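Local coordinates for protein citrate synthase (PDB 4TVM) that catalyses the condensation of oxaloacetate with acetyl-CoA and water to give citrate and CoA, a step of the Krebs cycle, at residues 239-244 against 253-258; 246-251 against 405-410; 199-204 against 217-222; 108-113 against 194-199. All blocks are in the same frame, centred on the assembly; numbering follows the deposited sequence.

Interaction 1 (239-244 against 253-258); sequences STVRLV and TSISGG
Val241 and Ser254 meet inside an antiparallel helical hairpin, helix 236-246 turning back as helix 251-262 beside the dimer interface of citrate synthase. The short axes of 239-244 and 253-258 approach to 7.6 Å, with their N-to-C directions 146° apart. Such a close approach goes with Gly257 and Gly258, which present bare backbone to the first helix. Val241 uses both methyls. Its CG2 rests against that surface, 3.4 Å from Gly258 CA, and also lies beside the carbonyl O of Ser254. Its CG1, anti to the backbone N (chi1 174°), meets Ser254 CB at 3.9 Å. On the neighbouring position Thr240 puts its methyl to the partner helix, CG2 lying 3.2 Å from Gly257 O, while its OG1 hydrogen-bonds back to Cys236 O. Nearer the turn, Val244 CG1 comes to 3.6 Å from Ser254 CA and also touches Ser254 OG. That buried hydroxyl is bonded to Asn250 O and to Trp399 NE1, so Val244 CG1 packs against a group that already has polar partners. Trp395 and Trp399 of helix 383-403 also pack on Val241, and Thr240 touches Leu243 of the second subunit. All the touching residues are buried. Antiparallel helix pairs of this kind, stacked against their copies in the other subunit, are typical of the dimer core of the citrate synthase fold.

Interaction 2 (246-251 against 405-410); sequences SSRANL and EGDSKI
Ser246 and Ile410 carry the van der Waals part of this contact, where the end of helix 236-246 meets the loop that follows helix 383-403. The hydroxyl of Ser246, anti to its backbone N (chi1 172°), sits against Ile410, with OG 3.1 Å from Ile410 CA. The same OG is 3.3 Å from Ile410 CG1. Beyond it the extended isoleucine chain brings its terminal methyl to Ser247, placing CD1 of Ile410 4.2 Å from Ser247 CA. His267 of the second subunit, a residue of an oxaloacetate pocket, packs on both Ile410 and Ser247.

Hydrogen bonding is done with neighbours. Ser246 OG bonds Gly411 N, just past Ile410, and Ser247 OG is within bonding reach of two carbonyls, Val244 O of helix 236-246 and Ala261 O of the second subunit, which must share its single proton. Arg248 ends the helix in a Schellman motif with positive phi (74°), and Asn250 then caps helix 251-262 through OD1 to Thr253 N.

The charged element is loose. Arg248 NH2 and Asp407 OD2 are 4.4 Å apart, and the carboxylate oxygen approaches obliquely, away from the directions of the guanidinium hydrogens; no salt bridge forms.

The bond from Ser246 OG to Gly411 N is thus the directional link to the loop, with Ile410 packed against the same hydroxyl, whereas the outer Arg248-Asp407 pair probably adds a mild, solvent-screened attraction.

Interaction 3 (199-204 against 217-222); sequences NFLRLT and EVVRAL
Leu201 and Val219 mark the closest backbone approach, 7.9 Å from CA to CA, between helices 196-205 and 216-229, whose segments 199-204 and 217-222 run at 110° to each other with their axes 11.0 Å apart. At that spacing the helices meet through their side chains, and all the contacts across the gap are apolar. Leu201 buries the most surface here. Its CD1 is 4.0 Å from Val218 CG1 and also lies against the backbone at Val219 CA, the two side chains of Leu201 and Val218 meeting at a slant. One turn further along the second helix, Leu222 points back and meets Leu201 tip to tip, its CD2 lying 4.0 Å from Leu201 CG.

Both helices belong to the largely helical citrate synthase fold, and helix 216-229 ends at His229, a residue of the oxaloacetate pocket, although this crossing is well removed from it.

The same Leu222 methyl also finds the phenylalanine. Phe200 CG stands anti to the backbone N (chi1 162°). The ring is met at its edge: Leu222 CD2 sits in the ring plane, 3.7 Å from Phe200 CD2. CE2 is almost equally near, and the two side chains cross at about a right angle. Over one face of the ring, toward its rim, lies Thr204 OG1, 3.3 Å above the plane. This hydroxyl donates a hydrogen bond to Phe200 O, which also accepts from Thr204 N; the two donors arrive from opposite faces of the carbonyl plane. Pro172 of helix 159-182 and Leu386 and Leu389 of helix 383-403 pack on Phe200 as well.

Interaction 4 (108-113 against 194-199); sequences GRIQRH and LTLVEN
Ile110 opens the contact with Leu196, near the end of helix 100-111. Its CG2 lies 4.1 Å from Leu196 CD1, the two side chains crossing at about a right angle, and Ala169 of helix 159-182 also packs against the isoleucine. Gln111 comes next and covers most of the remaining surface. A bend at chi2 (56°) sets CD back toward the other segment, and the amide group comes up to the start of helix 196-205, where Thr195 at the N-cap position makes no side-chain cap. There NE2 of Gln111 stands 4.0 Å from Leu196 N, and its OE1 is 3.4 Å from Leu194 O. Both oxygens are acceptors, so the pair is no hydrogen bond; which end of an amide is oxygen is hard to tell at this resolution, and the contact is best read as proximity. Beyond the helix, His113 turns back on its own segment: ND1 donates to Arg109 O at 2.9 Å, with a C=O...donor angle of 161°. This bond ties the following turn to the last turn of helix 100-111, while the histidine side chain also packs on Leu162 and Ala169. The end of one helix meeting the beginning of another beside a long third helix is typical of the predominantly helical citrate synthase fold.

Overall arrangement
From the N terminus, interaction 4 comes first, closing a long excursion, a little over half of it helix, between helix 100-111 and the start of helix 196-205. Interaction 3 follows in series, closing the 12-residue connection from that second helix to helix 216-229; the two contacts share Asn199 and touch through Val197 and Leu222. Interaction 1 then closes a short hairpin between helices 236-246 and 251-262. Interaction 2 crosses it, because 246-251 lies within that hairpin turn while 405-410 follows helix 383-403, so it closes a span of about 150 residues. Interactions 1 and 2 touch each other and the second subunit; the centres of interactions 2 and 3 are about 35 Å apart.

Interaction 1 (239-244 against 253-258)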
loop_
_atom_site.group_PDB
_atom_site.type_symbol
_atom_site.label_atom_id
_atom_site.label_comp_id
_atom_site.label_asym_id
_atom_site.label_seq_id
_atom_site.Cartn_x
_atom_site.Cartn_y
_atom_site.Cartn_z
ATOM N N SER A 239 7.503 0.485 5.131
ATOM C CA SER A 239 7.435 -0.957 5.059
ATOM C C SER A 239 6.377 -1.284 4.045
ATOM O O SER A 239 6.381 -2.357 3.529
ATOM C CB SER A 239 7.086 -1.596 6.381
ATOM O OG SER A 239 8.214 -1.594 7.229
ATOM N N THR A 240 5.470 -0.344 3.781
ATOM C CA THR A 240 4.436 -0.524 2.772
ATOM C C THR A 240 4.967 -0.314 1.391
ATOM O O THR A 240 4.582 -1.004 0.473
ATOM C CB THR A 240 3.306 0.471 2.965
ATOM O OG1 THR A 240 2.724 0.264 4.248
ATOM C CG2 THR A 240 2.259 0.275 1.896
ATOM N N VAL A 241 5.859 0.651 1.239
ATOM C CA VAL A 241 6.530 0.814 -0.010
ATOM C C VAL A 241 7.355 -0.428 -0.265
ATOM O O VAL A 241 7.387 -0.947 -1.359
ATOM C CB VAL A 241 7.381 2.058 0.026
ATOM C CG1 VAL A 241 8.217 2.173 -1.236
ATOM C CG2 VAL A 241 6.491 3.285 0.182
ATOM N N ARG A 242 7.957 -0.955 0.771
ATOM C CA ARG A 242 8.772 -2.163 0.649
ATOM C C ARG A 242 8.021 -3.413 0.250
ATOM O O ARG A 242 8.541 -4.197 -0.504
ATOM C CB ARG A 242 9.541 -2.427 1.954
ATOM C CG ARG A 242 10.951 -1.864 1.924
ATOM C CD ARG A 242 11.626 -1.937 3.300
ATOM N NE ARG A 242 12.908 -1.223 3.295
ATOM C CZ ARG A 242 14.073 -1.751 2.896
ATOM N NH1 ARG A 242 14.167 -3.043 2.529
ATOM N NH2 ARG A 242 15.179 -1.022 2.925
ATOM N N LEU A 243 6.807 -3.591 0.760
ATOM C CA LEU A 243 5.952 -4.730 0.473
ATOM C C LEU A 243 5.416 -4.758 -0.975
ATOM O O LEU A 243 5.440 -5.778 -1.658
ATOM C CB LEU A 243 4.797 -4.683 1.469
ATOM C CG LEU A 243 4.038 -5.981 1.845
ATOM C CD1 LEU A 243 4.947 -7.149 2.180
ATOM C CD2 LEU A 243 3.120 -5.726 3.017
ATOM N N VAL A 244 4.947 -3.621 -1.431
ATOM C CA VAL A 244 4.442 -3.469 -2.758
ATOM C C VAL A 244 5.586 -3.722 -3.728
ATOM O O VAL A 244 5.433 -4.421 -4.758
ATOM C CB VAL A 244 3.930 -2.026 -2.886
ATOM C CG1 VAL A 244 3.578 -1.673 -4.317
ATOM C CG2 VAL A 244 2.734 -1.831 -1.993
ATOM N N THR A 253 3.940 2.919 -8.187
ATOM C CA THR A 253 2.889 2.168 -7.532
ATOM C C THR A 253 3.318 1.913 -6.103
ATOM O O THR A 253 2.512 2.019 -5.175
ATOM C CB THR A 253 2.567 0.875 -8.297
ATOM O OG1 THR A 253 2.396 1.178 -9.695
ATOM C CG2 THR A 253 1.315 0.230 -7.732
ATOM N N SER A 254 4.603 1.660 -5.899
ATOM C CA SER A 254 5.125 1.516 -4.520
ATOM C C SER A 254 5.034 2.805 -3.674
ATOM O O SER A 254 4.706 2.742 -2.488
ATOM C CB SER A 254 6.551 0.986 -4.543
ATOM O OG SER A 254 6.714 0.040 -5.592
ATOM N N ILE A 255 5.260 3.973 -4.277
ATOM C CA ILE A 255 5.132 5.255 -3.525
ATOM C C ILE A 255 3.678 5.551 -3.181
ATOM O O ILE A 255 3.309 6.015 -2.084
ATOM C CB ILE A 255 5.675 6.411 -4.355
ATOM C CG1 ILE A 255 7.190 6.275 -4.509
ATOM C CG2 ILE A 255 5.277 7.760 -3.774
ATOM C CD1 ILE A 255 7.940 6.189 -3.206
ATOM N N SER A 256 2.834 5.295 -4.151
ATOM C CA SER A 256 1.445 5.382 -3.900
ATOM C C SER A 256 1.044 4.571 -2.683
ATOM O O SER A 256 0.282 5.038 -1.874
ATOM C CB SER A 256 0.697 4.891 -5.100
ATOM O OG SER A 256 -0.664 4.909 -4.744
ATOM N N GLY A 257 1.550 3.354 -2.535
ATOM C CA GLY A 257 1.229 2.564 -1.346
ATOM C C GLY A 257 1.751 3.180 -0.078
ATOM O O GLY A 257 1.110 3.154 0.957
ATOM N N GLY A 258 2.935 3.748 -0.147
ATOM C CA GLY A 258 3.423 4.537 0.951
ATOM C C GLY A 258 2.460 5.671 1.211
ATOM O O GLY A 258 2.221 5.997 2.380
#

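Interaction 2 (246-251 against 405-410)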
loop_
_atom_site.group_PDB
_atom_site.type_symbol
_atom_site.label_atom_id
_atom_site.label_comp_id
_atom_site.label_asym_id
_atom_site.label_seq_id
_atom_site.Cartn_x
_atom_site.Cartn_y
_atom_site.Cartn_z
ATOM N N SER A 246 7.878 -5.469 -3.262
ATOM C CA SER A 246 8.148 -6.852 -3.064
ATOM C C SER A 246 7.618 -7.663 -4.210
ATOM O O SER A 246 8.210 -8.671 -4.583
ATOM C CB SER A 246 7.394 -7.229 -1.825
ATOM O OG SER A 246 7.451 -8.573 -1.644
ATOM N N SER A 247 6.478 -7.231 -4.739
ATOM C CA SER A 247 5.864 -7.930 -5.847
ATOM C C SER A 247 6.479 -7.513 -7.167
ATOM O O SER A 247 6.105 -8.028 -8.212
ATOM C CB SER A 247 4.344 -7.709 -5.866
ATOM O OG SER A 247 4.016 -6.427 -6.388
ATOM N N ARG A 248 7.440 -6.601 -7.105
ATOM C CA ARG A 248 8.066 -5.962 -8.275
ATOM C C ARG A 248 7.157 -4.959 -8.904
ATOM O O ARG A 248 7.231 -4.700 -10.098
ATOM C CB ARG A 248 8.468 -6.954 -9.324
ATOM C CG ARG A 248 9.311 -8.045 -8.794
ATOM C CD ARG A 248 10.206 -8.486 -9.910
ATOM N NE ARG A 248 10.873 -9.715 -9.545
ATOM C CZ ARG A 248 11.987 -10.143 -10.118
ATOM N NH1 ARG A 248 12.550 -9.443 -11.097
ATOM N NH2 ARG A 248 12.536 -11.284 -9.720
ATOM N N ALA A 249 6.295 -4.385 -8.098
ATOM C CA ALA A 249 5.527 -3.251 -8.540
ATOM C C ALA A 249 6.481 -2.164 -8.983
ATOM O O ALA A 249 7.654 -2.183 -8.618
ATOM C CB ALA A 249 4.617 -2.769 -7.429
ATOM N N ASN A 250 6.005 -1.239 -9.813
ATOM C CA ASN A 250 6.882 -0.177 -10.272
ATOM C C ASN A 250 7.067 0.878 -9.182
ATOM O O ASN A 250 6.466 0.814 -8.108
ATOM C CB ASN A 250 6.428 0.400 -11.614
ATOM C CG ASN A 250 5.316 1.422 -11.484
ATOM O OD1 ASN A 250 5.374 2.323 -10.655
ATOM N ND2 ASN A 250 4.294 1.292 -12.325
ATOM N N LEU A 251 7.944 1.829 -9.450
ATOM C CA LEU A 251 8.307 2.824 -8.456
ATOM C C LEU A 251 7.138 3.653 -8.021
ATOM O O LEU A 251 6.941 3.866 -6.844
ATOM C CB LEU A 251 9.383 3.738 -9.019
ATOM C CG LEU A 251 10.114 4.655 -8.057
ATOM C CD1 LEU A 251 10.295 4.075 -6.669
ATOM C CD2 LEU A 251 11.467 4.977 -8.667
ATOM N N GLU A 405 19.376 -5.595 -3.778
ATOM C CA GLU A 405 19.756 -6.700 -2.898
ATOM C C GLU A 405 20.084 -7.996 -3.660
ATOM O O GLU A 405 19.725 -8.126 -4.833
ATOM C CB GLU A 405 18.664 -6.921 -1.839
ATOM C CG GLU A 405 18.761 -5.909 -0.702
ATOM C CD GLU A 405 17.504 -5.796 0.146
ATOM O OE1 GLU A 405 16.773 -6.794 0.288
ATOM O OE2 GLU A 405 17.255 -4.698 0.690
ATOM N N GLY A 406 20.768 -8.928 -2.977
ATOM C CA GLY A 406 21.266 -10.205 -3.554
ATOM C C GLY A 406 20.215 -11.002 -4.312
ATOM O O GLY A 406 20.495 -11.620 -5.346
ATOM N N ASP A 407 19.031 -11.053 -3.720
ATOM C CA ASP A 407 17.766 -10.994 -4.449
ATOM C C ASP A 407 16.686 -10.988 -3.397
ATOM O O ASP A 407 16.656 -11.853 -2.512
ATOM C CB ASP A 407 17.519 -12.150 -5.444
ATOM C CG ASP A 407 16.514 -11.773 -6.547
ATOM O OD1 ASP A 407 16.443 -10.577 -6.900
ATOM O OD2 ASP A 407 15.808 -12.664 -7.072
ATOM N N SER A 408 15.822 -9.990 -3.473
ATOM C CA SER A 408 14.662 -9.963 -2.619
ATOM C C SER A 408 13.712 -11.050 -3.106
ATOM O O SER A 408 13.785 -11.505 -4.258
ATOM C CB SER A 408 13.999 -8.583 -2.651
ATOM O OG SER A 408 13.535 -8.259 -3.951
ATOM N N LYS A 409 12.861 -11.498 -2.200
ATOM C CA LYS A 409 11.778 -12.416 -2.533
ATOM C C LYS A 409 10.508 -11.808 -1.973
ATOM O O LYS A 409 10.567 -10.982 -1.076
ATOM C CB LYS A 409 12.021 -13.806 -1.942
ATOM C CG LYS A 409 12.636 -14.785 -2.927
ATOM C CD LYS A 409 12.558 -16.221 -2.427
ATOM C CE LYS A 409 12.718 -17.195 -3.581
ATOM N NZ LYS A 409 12.625 -18.609 -3.138
ATOM N N ILE A 410 9.366 -12.228 -2.500
ATOM C CA ILE A 410 8.100 -11.581 -2.183
ATOM C C ILE A 410 7.691 -11.804 -0.739
ATOM O O ILE A 410 8.009 -12.845 -0.144
ATOM C CB ILE A 410 6.968 -12.050 -3.132
ATOM C CG1 ILE A 410 5.785 -11.072 -3.091
ATOM C CG2 ILE A 410 6.527 -13.478 -2.807
ATOM C CD1 ILE A 410 4.638 -11.464 -4.007
#

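Interaction 3 (199-204 against 217-222)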
loop_
_atom_site.group_PDB
_atom_site.type_symbol
_atom_site.label_atom_id
_atom_site.label_comp_id
_atom_site.label_asym_id
_atom_site.label_seq_id
_atom_site.Cartn_x
_atom_site.Cartn_y
_atom_site.Cartn_z
ATOM N N ASN A 199 10.163 27.257 -5.035
ATOM C CA ASN A 199 9.238 27.185 -6.128
ATOM C C ASN A 199 7.967 26.435 -5.695
ATOM O O ASN A 199 6.870 26.715 -6.180
ATOM C CB ASN A 199 9.890 26.457 -7.273
ATOM C CG ASN A 199 8.969 26.290 -8.414
ATOM O OD1 ASN A 199 8.558 27.270 -9.009
ATOM N ND2 ASN A 199 8.603 25.043 -8.719
ATOM N N PHE A 200 8.116 25.469 -4.793
ATOM C CA PHE A 200 6.954 24.781 -4.266
ATOM C C PHE A 200 6.049 25.767 -3.557
ATOM O O PHE A 200 4.832 25.706 -3.689
ATOM C CB PHE A 200 7.340 23.638 -3.329
ATOM C CG PHE A 200 6.208 23.198 -2.441
ATOM C CD1 PHE A 200 5.085 22.565 -2.980
ATOM C CD2 PHE A 200 6.241 23.436 -1.074
ATOM C CE1 PHE A 200 4.032 22.185 -2.173
ATOM C CE2 PHE A 200 5.191 23.046 -0.266
ATOM C CZ PHE A 200 4.079 22.428 -0.811
ATOM N N LEU A 201 6.648 26.679 -2.806
ATOM C CA LEU A 201 5.886 27.670 -2.047
ATOM C C LEU A 201 5.137 28.663 -2.930
ATOM O O LEU A 201 4.074 29.151 -2.563
ATOM C CB LEU A 201 6.808 28.414 -1.087
ATOM C CG LEU A 201 7.046 27.766 0.285
ATOM C CD1 LEU A 201 8.276 28.357 0.968
ATOM C CD2 LEU A 201 5.829 27.987 1.169
ATOM N N ARG A 202 5.696 28.996 -4.073
ATOM C CA ARG A 202 5.005 29.857 -5.046
ATOM C C ARG A 202 3.817 29.153 -5.660
ATOM O O ARG A 202 2.775 29.766 -5.906
ATOM C CB ARG A 202 5.941 30.230 -6.196
ATOM C CG ARG A 202 5.474 31.420 -7.023
ATOM C CD ARG A 202 6.370 31.683 -8.225
ATOM N NE ARG A 202 5.657 32.319 -9.340
ATOM C CZ ARG A 202 5.295 31.701 -10.472
ATOM N NH1 ARG A 202 5.528 30.397 -10.654
ATOM N NH2 ARG A 202 4.665 32.381 -11.428
ATOM N N LEU A 203 4.009 27.865 -5.966
ATOM C CA LEU A 203 2.990 27.079 -6.639
ATOM C C LEU A 203 1.812 26.955 -5.709
ATOM O O LEU A 203 0.675 26.878 -6.149
ATOM C CB LEU A 203 3.496 25.705 -6.937
ATOM C CG LEU A 203 4.464 25.545 -8.081
ATOM C CD1 LEU A 203 4.824 24.061 -8.186
ATOM C CD2 LEU A 203 3.830 26.021 -9.350
ATOM N N THR A 204 2.114 26.934 -4.420
ATOM C CA THR A 204 1.128 26.752 -3.371
ATOM C C THR A 204 0.429 28.041 -3.047
ATOM O O THR A 204 -0.786 28.066 -2.867
ATOM C CB THR A 204 1.821 26.284 -2.098
ATOM O OG1 THR A 204 2.722 25.227 -2.430
ATOM C CG2 THR A 204 0.832 25.767 -1.091
ATOM N N GLU A 217 12.926 33.380 5.569
ATOM C CA GLU A 217 12.746 32.695 6.827
ATOM C C GLU A 217 11.753 31.564 6.657
ATOM O O GLU A 217 11.911 30.501 7.236
ATOM C CB GLU A 217 12.298 33.663 7.915
ATOM C CG GLU A 217 13.430 33.936 8.894
ATOM C CD GLU A 217 13.467 35.356 9.433
ATOM O OE1 GLU A 217 12.671 36.210 8.972
ATOM O OE2 GLU A 217 14.313 35.607 10.328
ATOM N N VAL A 218 10.759 31.792 5.822
ATOM C CA VAL A 218 9.776 30.765 5.505
ATOM C C VAL A 218 10.355 29.600 4.749
ATOM O O VAL A 218 10.024 28.465 5.013
ATOM C CB VAL A 218 8.671 31.316 4.626
ATOM C CG1 VAL A 218 7.607 30.240 4.409
ATOM C CG2 VAL A 218 8.036 32.506 5.300
ATOM N N VAL A 219 11.215 29.908 3.799
ATOM C CA VAL A 219 11.853 28.917 2.979
ATOM C C VAL A 219 12.721 27.983 3.768
ATOM O O VAL A 219 12.646 26.760 3.609
ATOM C CB VAL A 219 12.757 29.627 1.979
ATOM C CG1 VAL A 219 13.448 28.640 1.043
ATOM C CG2 VAL A 219 11.933 30.669 1.234
ATOM N N ARG A 220 13.575 28.580 4.597
ATOM C CA ARG A 220 14.538 27.843 5.391
ATOM C C ARG A 220 13.765 27.013 6.365
ATOM O O ARG A 220 14.145 25.907 6.656
ATOM C CB ARG A 220 15.467 28.803 6.111
ATOM C CG ARG A 220 16.189 28.204 7.317
ATOM C CD ARG A 220 17.636 28.668 7.398
ATOM N NE ARG A 220 18.322 28.127 8.583
ATOM C CZ ARG A 220 18.335 28.702 9.787
ATOM N NH1 ARG A 220 17.703 29.854 10.008
ATOM N NH2 ARG A 220 18.977 28.119 10.793
ATOM N N ALA A 221 12.654 27.528 6.859
ATOM C CA ALA A 221 11.877 26.758 7.797
ATOM C C ALA A 221 11.274 25.518 7.136
ATOM O O ALA A 221 11.292 24.446 7.710
ATOM C CB ALA A 221 10.788 27.607 8.381
ATOM N N LEU A 222 10.732 25.658 5.932
ATOM C CA LEU A 222 10.157 24.506 5.258
ATOM C C LEU A 222 11.229 23.519 4.830
ATOM O O LEU A 222 11.077 22.310 5.004
ATOM C CB LEU A 222 9.374 24.956 4.046
ATOM C CG LEU A 222 8.469 23.862 3.510
ATOM C CD1 LEU A 222 7.419 23.547 4.564
ATOM C CD2 LEU A 222 7.864 24.295 2.182
#

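Interaction 4 (108-113 against 194-199)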
loop_
_atom_site.group_PDB
_atom_site.type_symbol
_atom_site.label_atom_id
_atom_site.label_comp_id
_atom_site.label_asym_id
_atom_site.label_seq_id
_atom_site.Cartn_x
_atom_site.Cartn_y
_atom_site.Cartn_z
ATOM N N GLY A 108 20.091 20.178 -11.000
ATOM C CA GLY A 108 19.716 20.567 -12.364
ATOM C C GLY A 108 18.700 19.604 -12.963
ATOM O O GLY A 108 17.715 20.031 -13.535
ATOM N N ARG A 109 18.949 18.307 -12.795
ATOM C CA ARG A 109 18.112 17.245 -13.333
ATOM C C ARG A 109 16.685 17.334 -12.790
ATOM O O ARG A 109 15.712 17.183 -13.528
ATOM C CB ARG A 109 18.756 15.892 -13.000
ATOM C CG ARG A 109 18.458 14.772 -13.987
ATOM C CD ARG A 109 19.320 13.539 -13.703
ATOM N NE ARG A 109 20.611 13.599 -14.403
ATOM C CZ ARG A 109 21.823 13.514 -13.847
ATOM N NH1 ARG A 109 21.990 13.352 -12.529
ATOM N NH2 ARG A 109 22.895 13.599 -14.631
ATOM N N ILE A 110 16.556 17.615 -11.502
ATOM C CA ILE A 110 15.242 17.781 -10.894
ATOM C C ILE A 110 14.590 19.064 -11.395
ATOM O O ILE A 110 13.375 19.113 -11.558
ATOM C CB ILE A 110 15.345 17.843 -9.353
ATOM C CG1 ILE A 110 15.768 16.495 -8.791
ATOM C CG2 ILE A 110 14.025 18.261 -8.717
ATOM C CD1 ILE A 110 16.200 16.568 -7.344
ATOM N N GLN A 111 15.374 20.114 -11.617
ATOM C CA GLN A 111 14.774 21.421 -11.903
ATOM C C GLN A 111 14.117 21.400 -13.268
ATOM O O GLN A 111 13.175 22.139 -13.525
ATOM C CB GLN A 111 15.818 22.549 -11.815
ATOM C CG GLN A 111 15.279 23.864 -11.280
ATOM C CD GLN A 111 14.630 23.734 -9.904
ATOM O OE1 GLN A 111 13.484 24.133 -9.703
ATOM N NE2 GLN A 111 15.362 23.173 -8.952
ATOM N N ARG A 112 14.599 20.526 -14.141
ATOM C CA ARG A 112 14.095 20.483 -15.508
ATOM C C ARG A 112 12.954 19.456 -15.689
ATOM O O ARG A 112 12.456 19.318 -16.789
ATOM C CB ARG A 112 15.264 20.316 -16.533
ATOM C CG ARG A 112 16.081 19.026 -16.432
ATOM C CD ARG A 112 17.369 19.040 -17.284
ATOM N NE ARG A 112 18.043 17.724 -17.259
ATOM C CZ ARG A 112 17.614 16.618 -17.891
ATOM N NH1 ARG A 112 16.515 16.652 -18.623
ATOM N NH2 ARG A 112 18.285 15.463 -17.798
ATOM N N HIS A 113 12.502 18.807 -14.612
ATOM C CA HIS A 113 11.375 17.846 -14.677
ATOM C C HIS A 113 10.166 18.178 -13.796
ATOM O O HIS A 113 9.349 17.297 -13.485
ATOM C CB HIS A 113 11.849 16.428 -14.309
ATOM C CG HIS A 113 12.701 15.778 -15.354
ATOM N ND1 HIS A 113 14.009 16.146 -15.578
ATOM C CD2 HIS A 113 12.435 14.784 -16.230
ATOM C CE1 HIS A 113 14.512 15.408 -16.553
ATOM N NE2 HIS A 113 13.577 14.572 -16.961
ATOM N N LEU A 194 13.945 29.533 -9.331
ATOM C CA LEU A 194 13.765 29.287 -7.935
ATOM C C LEU A 194 14.288 27.933 -7.600
ATOM O O LEU A 194 14.485 27.093 -8.455
ATOM C CB LEU A 194 12.303 29.318 -7.555
ATOM C CG LEU A 194 11.596 30.645 -7.788
ATOM C CD1 LEU A 194 10.191 30.556 -7.225
ATOM C CD2 LEU A 194 12.359 31.824 -7.190
ATOM N N THR A 195 14.485 27.769 -6.308
ATOM C CA THR A 195 14.784 26.535 -5.644
ATOM C C THR A 195 13.527 25.687 -5.708
ATOM O O THR A 195 12.456 26.213 -5.953
ATOM C CB THR A 195 15.186 26.947 -4.213
ATOM O OG1 THR A 195 16.600 27.139 -4.166
ATOM C CG2 THR A 195 14.825 25.991 -3.197
ATOM N N LEU A 196 13.668 24.378 -5.538
ATOM C CA LEU A 196 12.546 23.486 -5.594
ATOM C C LEU A 196 11.580 23.842 -4.488
ATOM O O LEU A 196 10.389 23.958 -4.731
ATOM C CB LEU A 196 12.987 22.037 -5.422
ATOM C CG LEU A 196 11.854 21.009 -5.232
ATOM C CD1 LEU A 196 11.289 20.511 -6.574
ATOM C CD2 LEU A 196 12.308 19.804 -4.407
ATOM N N VAL A 197 12.105 24.013 -3.279
ATOM C CA VAL A 197 11.301 24.309 -2.100
ATOM C C VAL A 197 10.690 25.691 -2.230
ATOM O O VAL A 197 9.534 25.901 -1.858
ATOM C CB VAL A 197 12.144 24.250 -0.804
ATOM C CG1 VAL A 197 11.347 24.753 0.405
ATOM C CG2 VAL A 197 12.634 22.834 -0.537
ATOM N N GLU A 198 11.453 26.643 -2.744
ATOM C CA GLU A 198 10.942 28.007 -2.880
ATOM C C GLU A 198 9.907 28.026 -3.998
ATOM O O GLU A 198 8.893 28.710 -3.928
ATOM C CB GLU A 198 12.099 29.001 -3.157
ATOM C CG GLU A 198 11.690 30.466 -3.244
ATOM C CD GLU A 198 12.875 31.411 -3.403
ATOM O OE1 GLU A 198 14.028 30.921 -3.586
ATOM O OE2 GLU A 198 12.637 32.650 -3.342
ATOM N N ASN A 199 10.163 27.257 -5.035
ATOM C CA ASN A 199 9.238 27.185 -6.128
ATOM C C ASN A 199 7.967 26.435 -5.695
ATOM O O ASN A 199 6.870 26.715 -6.180
ATOM C CB ASN A 199 9.890 26.457 -7.273
ATOM C CG ASN A 199 8.969 26.290 -8.414
ATOM O OD1 ASN A 199 8.558 27.270 -9.009
ATOM N ND2 ASN A 199 8.603 25.043 -8.719
#